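Local coordinates for quinone oxidoreductase (Coxiella burnetii, PDB 3TQH), which binds NADPH in a Rossmann-type domain and probably catalyses the NADPH-dependent reduction of quinones, at residues 187-190 and 191-195; 206-209 and 210-214; 253-256 and 257-261; 279-283 and 284-288; 293-296 and 297-301. All coordinates share one frame; numbering follows the deposited sequence.

Contact 1: residues 187-190 and 191-195. With NDP (NADPH dihydro-nicotinamide-adenine-dinucleotide phosphate), chain B.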
# COMPACT_ATOMS: atom_id res chain seq x y z
N ARG A 187 -6.62 -21.34 -0.66
CA ARG A 187 -7.57 -20.59 -1.47
C ARG A 187 -6.93 -19.61 -2.48
O ARG A 187 -7.52 -19.33 -3.52
CB ARG A 187 -8.51 -19.81 -0.52
CG ARG A 187 -9.50 -18.91 -1.21
CD ARG A 187 -10.41 -18.22 -0.22
NE ARG A 187 -11.50 -17.54 -0.93
CZ ARG A 187 -12.60 -18.14 -1.38
NH1 ARG A 187 -12.80 -19.44 -1.19
NH2 ARG A 187 -13.52 -17.42 -2.02
N ASN A 188 -5.74 -19.10 -2.15
CA ASN A 188 -5.04 -18.14 -3.01
C ASN A 188 -3.90 -18.74 -3.85
O ASN A 188 -3.27 -18.04 -4.64
CB ASN A 188 -4.50 -16.98 -2.16
CG ASN A 188 -5.61 -16.13 -1.56
OD1 ASN A 188 -5.56 -15.78 -0.38
ND2 ASN A 188 -6.59 -15.78 -2.36
N HIS A 189 -3.66 -20.04 -3.70
CA HIS A 189 -2.58 -20.76 -4.41
C HIS A 189 -2.68 -20.54 -5.92
O HIS A 189 -1.74 -20.04 -6.54
CB HIS A 189 -2.68 -22.25 -4.05
CG HIS A 189 -1.61 -23.12 -4.64
ND1 HIS A 189 -1.68 -23.61 -5.93
CD2 HIS A 189 -0.50 -23.66 -4.09
CE1 HIS A 189 -0.63 -24.38 -6.16
NE2 HIS A 189 0.10 -24.43 -5.06
N ALA A 190 -3.82 -20.90 -6.50
CA ALA A 190 -4.06 -20.77 -7.95
C ALA A 190 -3.94 -19.32 -8.45
O ALA A 190 -3.40 -19.07 -9.52
CB ALA A 190 -5.43 -21.34 -8.30
N PHE A 191 -4.46 -18.39 -7.66
CA PHE A 191 -4.37 -16.96 -7.97
C PHE A 191 -2.91 -16.51 -8.09
O PHE A 191 -2.53 -15.83 -9.04
CB PHE A 191 -5.10 -16.16 -6.88
CG PHE A 191 -4.98 -14.67 -7.01
CD1 PHE A 191 -5.77 -13.97 -7.91
CD2 PHE A 191 -4.10 -13.96 -6.20
CE1 PHE A 191 -5.67 -12.58 -8.02
CE2 PHE A 191 -4.00 -12.57 -6.30
CZ PHE A 191 -4.78 -11.88 -7.21
N LEU A 192 -2.08 -16.92 -7.13
CA LEU A 192 -0.69 -16.49 -7.09
C LEU A 192 0.19 -17.19 -8.13
O LEU A 192 1.11 -16.59 -8.68
CB LEU A 192 -0.12 -16.67 -5.68
CG LEU A 192 -0.79 -15.80 -4.62
CD1 LEU A 192 -0.21 -16.08 -3.23
CD2 LEU A 192 -0.67 -14.31 -4.97
N LYS A 193 -0.09 -18.46 -8.40
CA LYS A 193 0.60 -19.18 -9.47
C LYS A 193 0.40 -18.44 -10.79
O LYS A 193 1.37 -18.19 -11.52
CB LYS A 193 0.10 -20.62 -9.59
CG LYS A 193 0.63 -21.55 -8.50
CD LYS A 193 1.94 -22.23 -8.90
CE LYS A 193 2.37 -23.26 -7.87
NZ LYS A 193 3.36 -24.23 -8.43
N ALA A 194 -0.85 -18.08 -11.07
CA ALA A 194 -1.20 -17.36 -12.30
C ALA A 194 -0.52 -15.99 -12.43
O ALA A 194 -0.28 -15.52 -13.54
CB ALA A 194 -2.72 -17.22 -12.42
N LEU A 195 -0.21 -15.35 -11.29
CA LEU A 195 0.51 -14.06 -11.29
C LEU A 195 2.03 -14.20 -11.42
O LEU A 195 2.71 -13.20 -11.63
CB LEU A 195 0.19 -13.26 -10.03
CG LEU A 195 -1.24 -12.73 -9.84
CD1 LEU A 195 -1.25 -11.78 -8.66
CD2 LEU A 195 -1.77 -12.04 -11.08
PA NDP B . -2.99 -6.62 3.16
O1A NDP B . -4.03 -6.46 4.18
O2A NDP B . -3.48 -6.25 1.82
O5B NDP B . -2.48 -8.15 3.12
C5B NDP B . -3.43 -9.19 3.25
C4B NDP B . -2.78 -10.52 2.89
O4B NDP B . -1.99 -10.96 3.97
C3B NDP B . -3.78 -11.64 2.62
O3B NDP B . -3.80 -11.93 1.24
C2B NDP B . -3.29 -12.83 3.44
O2B NDP B . -3.16 -14.01 2.68
C1B NDP B . -1.92 -12.37 3.93
N9A NDP B . -1.54 -12.87 5.26
C8A NDP B . -2.16 -12.60 6.45
N7A NDP B . -1.49 -13.23 7.43
C5A NDP B . -0.45 -13.89 6.89
C6A NDP B . 0.54 -14.69 7.45
N6A NDP B . 0.55 -14.90 8.75
N1A NDP B . 1.50 -15.26 6.64
C2A NDP B . 1.47 -15.03 5.27
N3A NDP B . 0.49 -14.23 4.71
C4A NDP B . -0.46 -13.67 5.51
O3 NDP B . -1.67 -5.78 3.55
PN NDP B . -0.72 -4.95 2.55
O1N NDP B . -1.42 -3.71 2.14
O2N NDP B . -0.11 -5.80 1.52
O5D NDP B . 0.44 -4.53 3.59
C5D NDP B . 1.14 -5.49 4.35
C4D NDP B . 1.85 -4.81 5.51
O4D NDP B . 2.79 -3.86 5.03
C3D NDP B . 0.87 -4.05 6.40
O3D NDP B . 1.17 -4.32 7.76
C2D NDP B . 1.09 -2.60 6.05
O2D NDP B . 0.81 -1.73 7.13
C1D NDP B . 2.56 -2.60 5.63
N1N NDP B . 2.95 -1.52 4.69
C2N NDP B . 4.05 -0.76 5.00
C3N NDP B . 4.46 0.31 4.22
C7N NDP B . 5.68 1.12 4.58
O7N NDP B . 6.03 2.21 3.75
N7N NDP B . 6.38 0.81 5.66
C4N NDP B . 3.66 0.65 3.00
C5N NDP B . 2.47 -0.21 2.71
C6N NDP B . 2.18 -1.26 3.57
P2B NDP B . -4.17 -15.25 2.89
O1X NDP B . -3.97 -16.22 1.75
O2X NDP B . -5.60 -14.76 2.87
O3X NDP B . -3.91 -15.96 4.19
O HOH W 1 -6.63 -18.84 -6.06
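Asn188 and Leu192 meet one turn apart on helix 186-195, which lies between parallel strands 179-184 and 199-202 in a beta-alpha-beta unit of the Rossmann-type NADPH domain. Leu192 N donates to Asn188 O at 3.0 Å, and the isobutyl group leans on the same carbonyl, with CG 3.3 Å from Asn188 O. Beyond it, Leu192 packs inward on Ile170, Thr182 and Cys200. The next helical bonds are Lys193 N to His189 O (2.9 Å) and Ala194 N to Ala190 O (3.1 Å).

Along the helix, His189 and Lys193 run alongside each other and point the same way. Both also touch Cys200. His189 CG is anti to its backbone N (chi1 -177°), and Lys193 bends at its second torsion (chi2 -90°). This brings Lys193 CE to 3.6 Å from His189 CE1, obliquely to the ring. Lys193 NZ carries on to the backbone oxygen of Glu198.

Asn188 O lies near the plane of the Phe191 ring, at its edge. The ring is also in cation-pi contact with Arg313. A water accepts from Phe191 N at 2.7 Å and donates to Arg187 O, bridging the two groups a direct i to i+4 helical bond would join.

The Asn188 side chain ends beside the 2'-phosphate of NADPH. The start of the helix would probably favour that negative charge, consistent with a pocket that reads the extra phosphate.

Contact 2: residues 206-209 and 210-214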
# COMPACT_ATOMS: atom_id res chain seq x y z
N GLU A 206 2.01 -26.10 7.56
CA GLU A 206 3.31 -26.35 8.20
C GLU A 206 4.14 -25.07 8.28
O GLU A 206 3.83 -24.08 7.62
CB GLU A 206 4.10 -27.42 7.44
CG GLU A 206 4.63 -26.95 6.07
CD GLU A 206 5.58 -27.95 5.40
OE1 GLU A 206 5.96 -28.97 6.04
OE2 GLU A 206 5.93 -27.72 4.22
N ASP A 207 5.19 -25.13 9.08
CA ASP A 207 6.20 -24.07 9.16
C ASP A 207 6.71 -23.80 7.75
O ASP A 207 7.19 -24.71 7.07
CB ASP A 207 7.33 -24.52 10.10
CG ASP A 207 8.50 -23.53 10.17
OD1 ASP A 207 8.35 -22.35 9.78
OD2 ASP A 207 9.59 -23.96 10.63
N PHE A 208 6.59 -22.55 7.30
CA PHE A 208 6.96 -22.20 5.93
C PHE A 208 8.43 -22.48 5.65
O PHE A 208 8.79 -22.74 4.50
CB PHE A 208 6.61 -20.74 5.61
CG PHE A 208 7.47 -19.74 6.33
CD1 PHE A 208 8.68 -19.32 5.78
CD2 PHE A 208 7.07 -19.20 7.54
CE1 PHE A 208 9.49 -18.41 6.43
CE2 PHE A 208 7.86 -18.28 8.20
CZ PHE A 208 9.08 -17.88 7.64
N LEU A 209 9.28 -22.42 6.67
CA LEU A 209 10.70 -22.72 6.51
C LEU A 209 10.91 -24.15 5.98
O LEU A 209 11.77 -24.37 5.13
CB LEU A 209 11.46 -22.55 7.83
CG LEU A 209 11.61 -21.13 8.37
CD1 LEU A 209 12.40 -21.15 9.68
CD2 LEU A 209 12.29 -20.21 7.35
N LEU A 210 10.11 -25.09 6.48
CA LEU A 210 10.23 -26.50 6.09
C LEU A 210 9.90 -26.71 4.61
O LEU A 210 10.44 -27.62 3.99
CB LEU A 210 9.31 -27.37 6.94
CG LEU A 210 9.63 -27.43 8.44
CD1 LEU A 210 8.55 -28.21 9.17
CD2 LEU A 210 11.00 -28.05 8.69
N ALA A 211 9.02 -25.88 4.07
CA ALA A 211 8.62 -25.97 2.67
C ALA A 211 9.67 -25.38 1.72
O ALA A 211 9.63 -25.66 0.52
CB ALA A 211 7.27 -25.26 2.48
N ILE A 212 10.59 -24.57 2.24
CA ILE A 212 11.61 -23.92 1.41
C ILE A 212 12.85 -24.81 1.27
O ILE A 212 13.56 -25.07 2.24
CB ILE A 212 11.98 -22.53 1.95
CG1 ILE A 212 10.79 -21.58 1.79
CG2 ILE A 212 13.20 -21.96 1.22
CD1 ILE A 212 11.03 -20.21 2.34
N SER A 213 13.11 -25.25 0.04
CA SER A 213 14.16 -26.24 -0.26
C SER A 213 15.57 -25.71 -0.08
O SER A 213 16.44 -26.43 0.42
CB SER A 213 14.03 -26.72 -1.71
OG SER A 213 12.88 -27.53 -1.89
N THR A 214 15.79 -24.48 -0.50
CA THR A 214 17.13 -23.90 -0.60
C THR A 214 17.15 -22.49 -0.04
O THR A 214 16.12 -21.82 -0.02
CB THR A 214 17.60 -23.86 -2.09
OG1 THR A 214 18.90 -23.24 -2.19
CG2 THR A 214 16.58 -23.10 -2.97
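Glu206 lays its carboxylate over the outer side of the short, weakly bonded helix 208-211. Its OE2 comes 3.3 Å from Ala211 CB, while OE1 lies 3.8 Å from Leu210 CB. The first torsion places Glu206 CG between the backbone N and the carbonyl carbon (chi1 70°). From there the extended chain reaches along the helix.

Leu210 meets Asp207 as well. Its CD1 methyl is 4.0 Å from Asp207 CB, and the two side chains cross at about a right angle. Phe208 is buried. Ile212 CD1 sits at the edge of its ring, 4.3 Å from Phe208 CD1. One face of the ring carries Leu209 CG, offset toward the rim.

A side-chain cap and weak backbone bonds set these positions. Asp207 is the N-cap, and its OD1 takes a weak bond from Leu209 N at 3.2 Å. Leu210 N bonds weakly to Asp207 O, and Phe208 O receives weak bonds from both Ala211 N and Ile212 N. The firmer bond is Ile212 N to Leu209 O at 3.1 Å.

Further out, Phe208 packs edge-to-face with His159 and touches Ile201, Leu157 and Gln230. Gln199 NE2 donates to Ala211 O.

The chemistry divides by residue. Asp207 caps the start of the helix, whose amides would probably favour its charge, while the Glu206 carboxylate packs on the carbons of Leu210 and Ala211. Phe208 and Ile212 fasten the helix to the parallel sheet.

Contact 3: residues 253-256 and 257-261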
# COMPACT_ATOMS: atom_id res chain seq x y z
N ILE A 253 15.37 -6.35 12.32
CA ILE A 253 16.72 -5.97 11.92
C ILE A 253 17.74 -6.39 12.97
O ILE A 253 18.83 -6.87 12.63
CB ILE A 253 16.82 -4.44 11.68
CG1 ILE A 253 16.01 -4.03 10.45
CG2 ILE A 253 18.27 -4.01 11.51
CD1 ILE A 253 15.69 -2.55 10.43
N GLU A 254 17.40 -6.23 14.25
CA GLU A 254 18.28 -6.63 15.34
C GLU A 254 18.54 -8.14 15.34
O GLU A 254 19.69 -8.57 15.44
CB GLU A 254 17.73 -6.15 16.69
CG GLU A 254 18.52 -6.60 17.93
CD GLU A 254 19.99 -6.19 17.91
OE1 GLU A 254 20.38 -5.32 17.10
OE2 GLU A 254 20.77 -6.72 18.74
N VAL A 255 17.49 -8.94 15.21
CA VAL A 255 17.67 -10.40 15.19
C VAL A 255 18.48 -10.81 13.96
O VAL A 255 19.31 -11.71 14.04
CB VAL A 255 16.34 -11.18 15.25
CG1 VAL A 255 16.58 -12.68 15.07
CG2 VAL A 255 15.63 -10.92 16.57
N ALA A 256 18.25 -10.15 12.83
CA ALA A 256 19.04 -10.40 11.63
C ALA A 256 20.52 -10.12 11.89
O ALA A 256 21.39 -10.95 11.58
CB ALA A 256 18.54 -9.55 10.47
N LYS A 257 20.81 -8.96 12.49
CA LYS A 257 22.18 -8.59 12.85
C LYS A 257 22.83 -9.67 13.71
O LYS A 257 24.00 -10.00 13.51
CB LYS A 257 22.21 -7.24 13.58
CG LYS A 257 23.59 -6.78 14.08
CD LYS A 257 23.47 -5.92 15.34
CE LYS A 257 24.82 -5.46 15.85
NZ LYS A 257 24.71 -4.37 16.88
N GLN A 258 22.07 -10.22 14.66
CA GLN A 258 22.59 -11.26 15.55
C GLN A 258 22.84 -12.57 14.80
O GLN A 258 23.75 -13.32 15.15
CB GLN A 258 21.63 -11.49 16.73
CG GLN A 258 21.61 -10.33 17.73
CD GLN A 258 20.49 -10.45 18.75
OE1 GLN A 258 19.36 -10.83 18.43
NE2 GLN A 258 20.79 -10.10 20.00
N LYS A 259 22.05 -12.83 13.76
CA LYS A 259 22.29 -13.97 12.87
C LYS A 259 23.31 -13.63 11.78
O LYS A 259 23.55 -14.44 10.89
CB LYS A 259 20.99 -14.44 12.21
CG LYS A 259 19.84 -14.77 13.18
CD LYS A 259 19.85 -16.22 13.65
CE LYS A 259 18.47 -16.64 14.15
NZ LYS A 259 18.50 -17.91 14.92
N HIS A 260 23.88 -12.42 11.84
CA HIS A 260 24.88 -11.95 10.88
C HIS A 260 24.32 -11.89 9.46
O HIS A 260 24.99 -12.26 8.50
CB HIS A 260 26.16 -12.80 10.96
CG HIS A 260 26.87 -12.68 12.28
ND1 HIS A 260 28.23 -12.87 12.41
CD2 HIS A 260 26.41 -12.37 13.51
CE1 HIS A 260 28.57 -12.70 13.68
NE2 HIS A 260 27.49 -12.39 14.36
N ARG A 261 23.08 -11.41 9.35
CA ARG A 261 22.40 -11.28 8.08
C ARG A 261 21.96 -9.83 7.82
O ARG A 261 21.63 -9.10 8.76
CB ARG A 261 21.18 -12.20 8.04
CG ARG A 261 21.51 -13.68 8.08
CD ARG A 261 22.20 -14.12 6.80
NE ARG A 261 22.48 -15.54 6.78
CZ ARG A 261 23.57 -16.12 7.29
NH1 ARG A 261 24.52 -15.40 7.89
NH2 ARG A 261 23.71 -17.44 7.20
O HOH W 2 21.00 -6.64 10.17
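Glu254 meets both Lys257 and Gln258 on the outer surface of helix 249-258. Three kinds of interaction hold this helix end.

The first is polar side-chain packing. Glu254 bends at its second torsion (chi2 57°), which turns its carboxylate back toward the next turn. OE1 comes 3.6 Å from Lys257 CD, but 4.4 Å from Lys257 NZ, so the charges attract without a salt bridge. OE2 lies 3.6 Å from Gln258 NE2, and the carboxylate and amide planes are 53° apart.

The second is apolar. Ala256 and Val255 press inward on Ile232, and Ala256 also touches Ala263 of strand 262-264. Val255 CG1 lies 4.3 Å from CG of the bent Lys259 chain.

The third is backbone bonding. Lys257 N, Gln258 N and Lys259 N bond to the oxygens of Ile253, Glu254 and Val255. A water donates to Ile253 O and to Arg261 O, 2.9 Å from the latter.

The helix then stops. His260 takes positive phi, Arg261 N reaches Ala256 O at 2.8 Å, and His260 N reaches Lys257 O at 2.9 Å. This is a Schellman motif, ending the helix of a beta-alpha-beta unit just before strand 262-264.

Contact 4: residues 279-283 and 284-288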
# COMPACT_ATOMS: atom_id res chain seq x y z
N GLY A 279 2.13 2.90 -13.43
CA GLY A 279 0.89 3.22 -14.11
C GLY A 279 0.90 2.83 -15.59
O GLY A 279 -0.11 2.41 -16.13
N LYS A 280 2.06 2.99 -16.23
CA LYS A 280 2.21 2.60 -17.63
C LYS A 280 2.01 1.08 -17.79
O LYS A 280 1.27 0.64 -18.67
CB LYS A 280 3.59 3.01 -18.16
CG LYS A 280 3.66 3.09 -19.67
CD LYS A 280 5.00 3.68 -20.13
CE LYS A 280 5.01 3.91 -21.63
NZ LYS A 280 6.36 4.29 -22.10
N LEU A 281 2.67 0.31 -16.93
CA LEU A 281 2.53 -1.14 -16.91
C LEU A 281 1.07 -1.55 -16.79
O LEU A 281 0.61 -2.41 -17.53
CB LEU A 281 3.32 -1.76 -15.74
CG LEU A 281 4.85 -1.71 -15.76
CD1 LEU A 281 5.40 -2.45 -14.54
CD2 LEU A 281 5.43 -2.29 -17.05
N VAL A 282 0.35 -0.92 -15.87
CA VAL A 282 -1.06 -1.24 -15.67
C VAL A 282 -1.90 -0.92 -16.91
O VAL A 282 -2.77 -1.70 -17.29
CB VAL A 282 -1.66 -0.51 -14.45
CG1 VAL A 282 -3.13 -0.89 -14.28
CG2 VAL A 282 -0.87 -0.84 -13.20
N SER A 283 -1.62 0.22 -17.55
CA SER A 283 -2.35 0.61 -18.76
C SER A 283 -2.05 -0.31 -19.94
O SER A 283 -2.89 -0.49 -20.81
CB SER A 283 -2.05 2.06 -19.14
OG SER A 283 -0.66 2.27 -19.33
N GLU A 284 -0.85 -0.88 -19.97
CA GLU A 284 -0.43 -1.78 -21.05
C GLU A 284 -0.76 -3.26 -20.76
O GLU A 284 -0.28 -4.16 -21.46
CB GLU A 284 1.07 -1.61 -21.32
CG GLU A 284 1.45 -0.25 -21.90
CD GLU A 284 2.96 -0.02 -22.03
OE1 GLU A 284 3.74 -0.68 -21.31
OE2 GLU A 284 3.36 0.84 -22.84
N ASP A 285 -1.60 -3.51 -19.74
CA ASP A 285 -1.93 -4.87 -19.29
C ASP A 285 -0.69 -5.72 -18.98
O ASP A 285 -0.69 -6.94 -19.20
CB ASP A 285 -2.87 -5.58 -20.30
CG ASP A 285 -4.30 -5.00 -20.31
OD1 ASP A 285 -4.65 -4.18 -19.44
OD2 ASP A 285 -5.09 -5.39 -21.20
N LYS A 286 0.36 -5.08 -18.47
CA LYS A 286 1.60 -5.77 -18.09
C LYS A 286 1.72 -5.96 -16.58
O LYS A 286 2.60 -6.68 -16.10
CB LYS A 286 2.82 -5.00 -18.61
CG LYS A 286 2.92 -4.95 -20.14
CD LYS A 286 4.21 -4.25 -20.61
CE LYS A 286 5.42 -5.19 -20.57
NZ LYS A 286 5.53 -6.10 -21.76
N LEU A 287 0.84 -5.29 -15.84
CA LEU A 287 0.75 -5.44 -14.39
C LEU A 287 -0.73 -5.34 -14.02
O LEU A 287 -1.40 -4.39 -14.41
CB LEU A 287 1.57 -4.34 -13.70
CG LEU A 287 1.59 -4.28 -12.17
CD1 LEU A 287 2.15 -5.56 -11.54
CD2 LEU A 287 2.40 -3.05 -11.71
N ARG A 288 -1.23 -6.33 -13.29
CA ARG A 288 -2.64 -6.34 -12.89
C ARG A 288 -2.78 -5.78 -11.49
O ARG A 288 -2.06 -6.20 -10.59
CB ARG A 288 -3.20 -7.76 -12.89
CG ARG A 288 -4.68 -7.79 -12.60
CD ARG A 288 -5.19 -9.14 -12.16
NE ARG A 288 -6.56 -9.04 -11.68
CZ ARG A 288 -7.63 -8.83 -12.45
NH1 ARG A 288 -7.51 -8.72 -13.77
NH2 ARG A 288 -8.83 -8.74 -11.90
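The carboxylate of Glu284 has Lys280 beside it, where Lys280 CG is 4.0 Å from Glu284 CD. Lys280 CE lies 3.7 Å from Glu284 OE2, but the ammonium is further off, so the attraction stays looser than a salt bridge. Both side chains are extended and cross at a slant.

They sit at a Schellman motif that ends helix 272-283. Asp285 is its C-prime residue, with positive phi (53°). Lys286 N donates to Leu281 O at 2.8 Å, and Asp285 N to Val282 O at 3.3 Å. Leu281 O also takes weak bonds from Glu284 N and Leu287 N, so several amides gather on one carbonyl.

The reversal brings Leu287 back against the helix. Its CB is 3.7 Å from Leu281 CB, and its CD2 reaches toward Val282 CG2. Leu281 and Leu287 also pack on helix 164-175, touching Leu172 and Leu168. The turn therefore ties the helix end to the Rossmann-type domain. Val282 CA also points its hydrogen at Leu287 O, at 3.4 Å.

At the last turn, Lys280 O is gripped twice. Glu284 N bonds it at 2.9 Å, and Ser283 OG donates to Lys280 O at 2.6 Å.

Contact 5: residues 293-296 and 297-301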
# COMPACT_ATOMS: atom_id res chain seq x y z
N ARG A 293 -12.95 -5.74 -4.02
CA ARG A 293 -14.25 -5.13 -3.75
C ARG A 293 -14.25 -3.60 -3.83
O ARG A 293 -13.29 -2.95 -3.44
CB ARG A 293 -14.82 -5.61 -2.41
CG ARG A 293 -16.18 -4.99 -2.14
CD ARG A 293 -17.06 -5.74 -1.17
NE ARG A 293 -18.19 -4.86 -0.85
CZ ARG A 293 -19.25 -4.66 -1.64
NH1 ARG A 293 -19.40 -5.32 -2.79
NH2 ARG A 293 -20.20 -3.81 -1.24
N ILE A 294 -15.35 -3.06 -4.34
CA ILE A 294 -15.56 -1.63 -4.49
C ILE A 294 -16.63 -1.19 -3.51
O ILE A 294 -17.74 -1.73 -3.52
CB ILE A 294 -16.06 -1.30 -5.92
CG1 ILE A 294 -15.09 -1.85 -6.98
CG2 ILE A 294 -16.24 0.22 -6.08
CD1 ILE A 294 -15.60 -1.74 -8.40
N PHE A 295 -16.31 -0.20 -2.68
CA PHE A 295 -17.23 0.31 -1.65
C PHE A 295 -17.65 1.75 -1.90
O PHE A 295 -16.92 2.52 -2.51
CB PHE A 295 -16.55 0.28 -0.27
CG PHE A 295 -16.31 -1.09 0.28
CD1 PHE A 295 -17.29 -1.73 1.02
CD2 PHE A 295 -15.10 -1.72 0.08
CE1 PHE A 295 -17.07 -2.99 1.55
CE2 PHE A 295 -14.87 -2.98 0.61
CZ PHE A 295 -15.86 -3.62 1.34
N GLN A 296 -18.82 2.13 -1.38
CA GLN A 296 -19.13 3.55 -1.17
C GLN A 296 -18.55 4.00 0.18
O GLN A 296 -18.34 3.17 1.06
CB GLN A 296 -20.64 3.79 -1.17
CG GLN A 296 -21.38 3.24 -2.36
CD GLN A 296 -22.85 3.61 -2.32
OE1 GLN A 296 -23.19 4.79 -2.31
NE2 GLN A 296 -23.72 2.61 -2.28
N LEU A 297 -18.31 5.30 0.34
CA LEU A 297 -17.85 5.86 1.63
C LEU A 297 -18.83 5.51 2.75
O LEU A 297 -18.44 5.27 3.89
CB LEU A 297 -17.68 7.38 1.57
CG LEU A 297 -16.49 7.90 0.78
CD1 LEU A 297 -16.54 9.41 0.66
CD2 LEU A 297 -15.18 7.46 1.43
N SER A 298 -20.11 5.47 2.40
CA SER A 298 -21.18 5.03 3.30
C SER A 298 -20.95 3.66 3.94
O SER A 298 -21.50 3.36 5.00
CB SER A 298 -22.49 5.02 2.53
OG SER A 298 -23.43 4.19 3.15
N GLU A 299 -20.14 2.82 3.29
CA GLU A 299 -19.85 1.46 3.76
C GLU A 299 -18.48 1.35 4.43
O GLU A 299 -17.90 0.26 4.49
CB GLU A 299 -19.88 0.49 2.57
CG GLU A 299 -21.15 0.51 1.74
CD GLU A 299 -21.02 -0.40 0.52
OE1 GLU A 299 -21.48 -1.56 0.61
OE2 GLU A 299 -20.45 0.02 -0.50
N ALA A 300 -17.95 2.46 4.94
CA ALA A 300 -16.60 2.48 5.50
C ALA A 300 -16.39 1.49 6.65
O ALA A 300 -15.37 0.82 6.71
CB ALA A 300 -16.22 3.89 5.94
N VAL A 301 -17.36 1.42 7.56
CA VAL A 301 -17.26 0.51 8.71
C VAL A 301 -17.06 -0.93 8.23
O VAL A 301 -16.10 -1.59 8.62
CB VAL A 301 -18.50 0.60 9.63
CG1 VAL A 301 -18.50 -0.53 10.65
CG2 VAL A 301 -18.54 1.96 10.33
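Glu299 sets its CB against the edge of the Phe295 ring, 3.7 Å from Phe295 CD1 and near the ring plane. The two side chains cross at about a right angle. The rest of Glu299 runs back along the strand end. CG is anti to its carbonyl carbon (chi1 -54°), and the extended chain carries the carboxylate to the backbone of Gln296.

There, OE2 accepts from Gln296 N at 2.8 Å. The bond is nearly straight, with 168° at the hydrogen, and uses the anti lone pair. The same oxygen lies 3.4 Å from Phe295 CA. In return, Glu299 N donates to Gln296 O at 2.9 Å. Gln296 and Glu299 thus bind each other twice, which fixes the turn between strand and helix.

The other oxygen faces Arg293. Arg293 NH2 and Glu299 OE1 form a salt bridge of 3.2 Å, weak as a hydrogen bond. OE1 lies in the guanidinium plane, at its edge, while the carboxylate is turned 89° to that plane. Arg293 also lays CG over one face of Phe295, 3.6 Å above the ring plane. The carboxylate is thus shared between a cation and a backbone N-H, which would probably favour its ionised form.

Phe295 packs on Phe318, Ala303 and Leu306. Glu299 stands at the N-cap position of helix 300-308, with its carboxylate turned back to Gln296 N and Arg293. This is the first corner of a beta-alpha-beta unit, in which helix 300-308 connects parallel strands 291-295 and 315-319.

How the contacts relate
The five contacts follow one another along the chain in number order, and none touches another. Contacts 1, 2 and 3 belong to the Rossmann-type domain around its six-stranded parallel sheet. Contact 1 sits beside NADPH. Contact 2 follows strand 199-202, its centre 18 Å from that of contact 1. Contact 3 lies 20 Å from contact 2, between centres. Contact 4 ends helix 272-283, about 5 Å from contact 1 at the nearest atoms. The chain then enters strand 291-295 of the mixed sheet, where contact 5 begins. Contacts 3 and 5 are 42 Å apart, between centres, on opposite sides of the chain's centre. The chain thus passes from the cofactor domain to the mixed-sheet part.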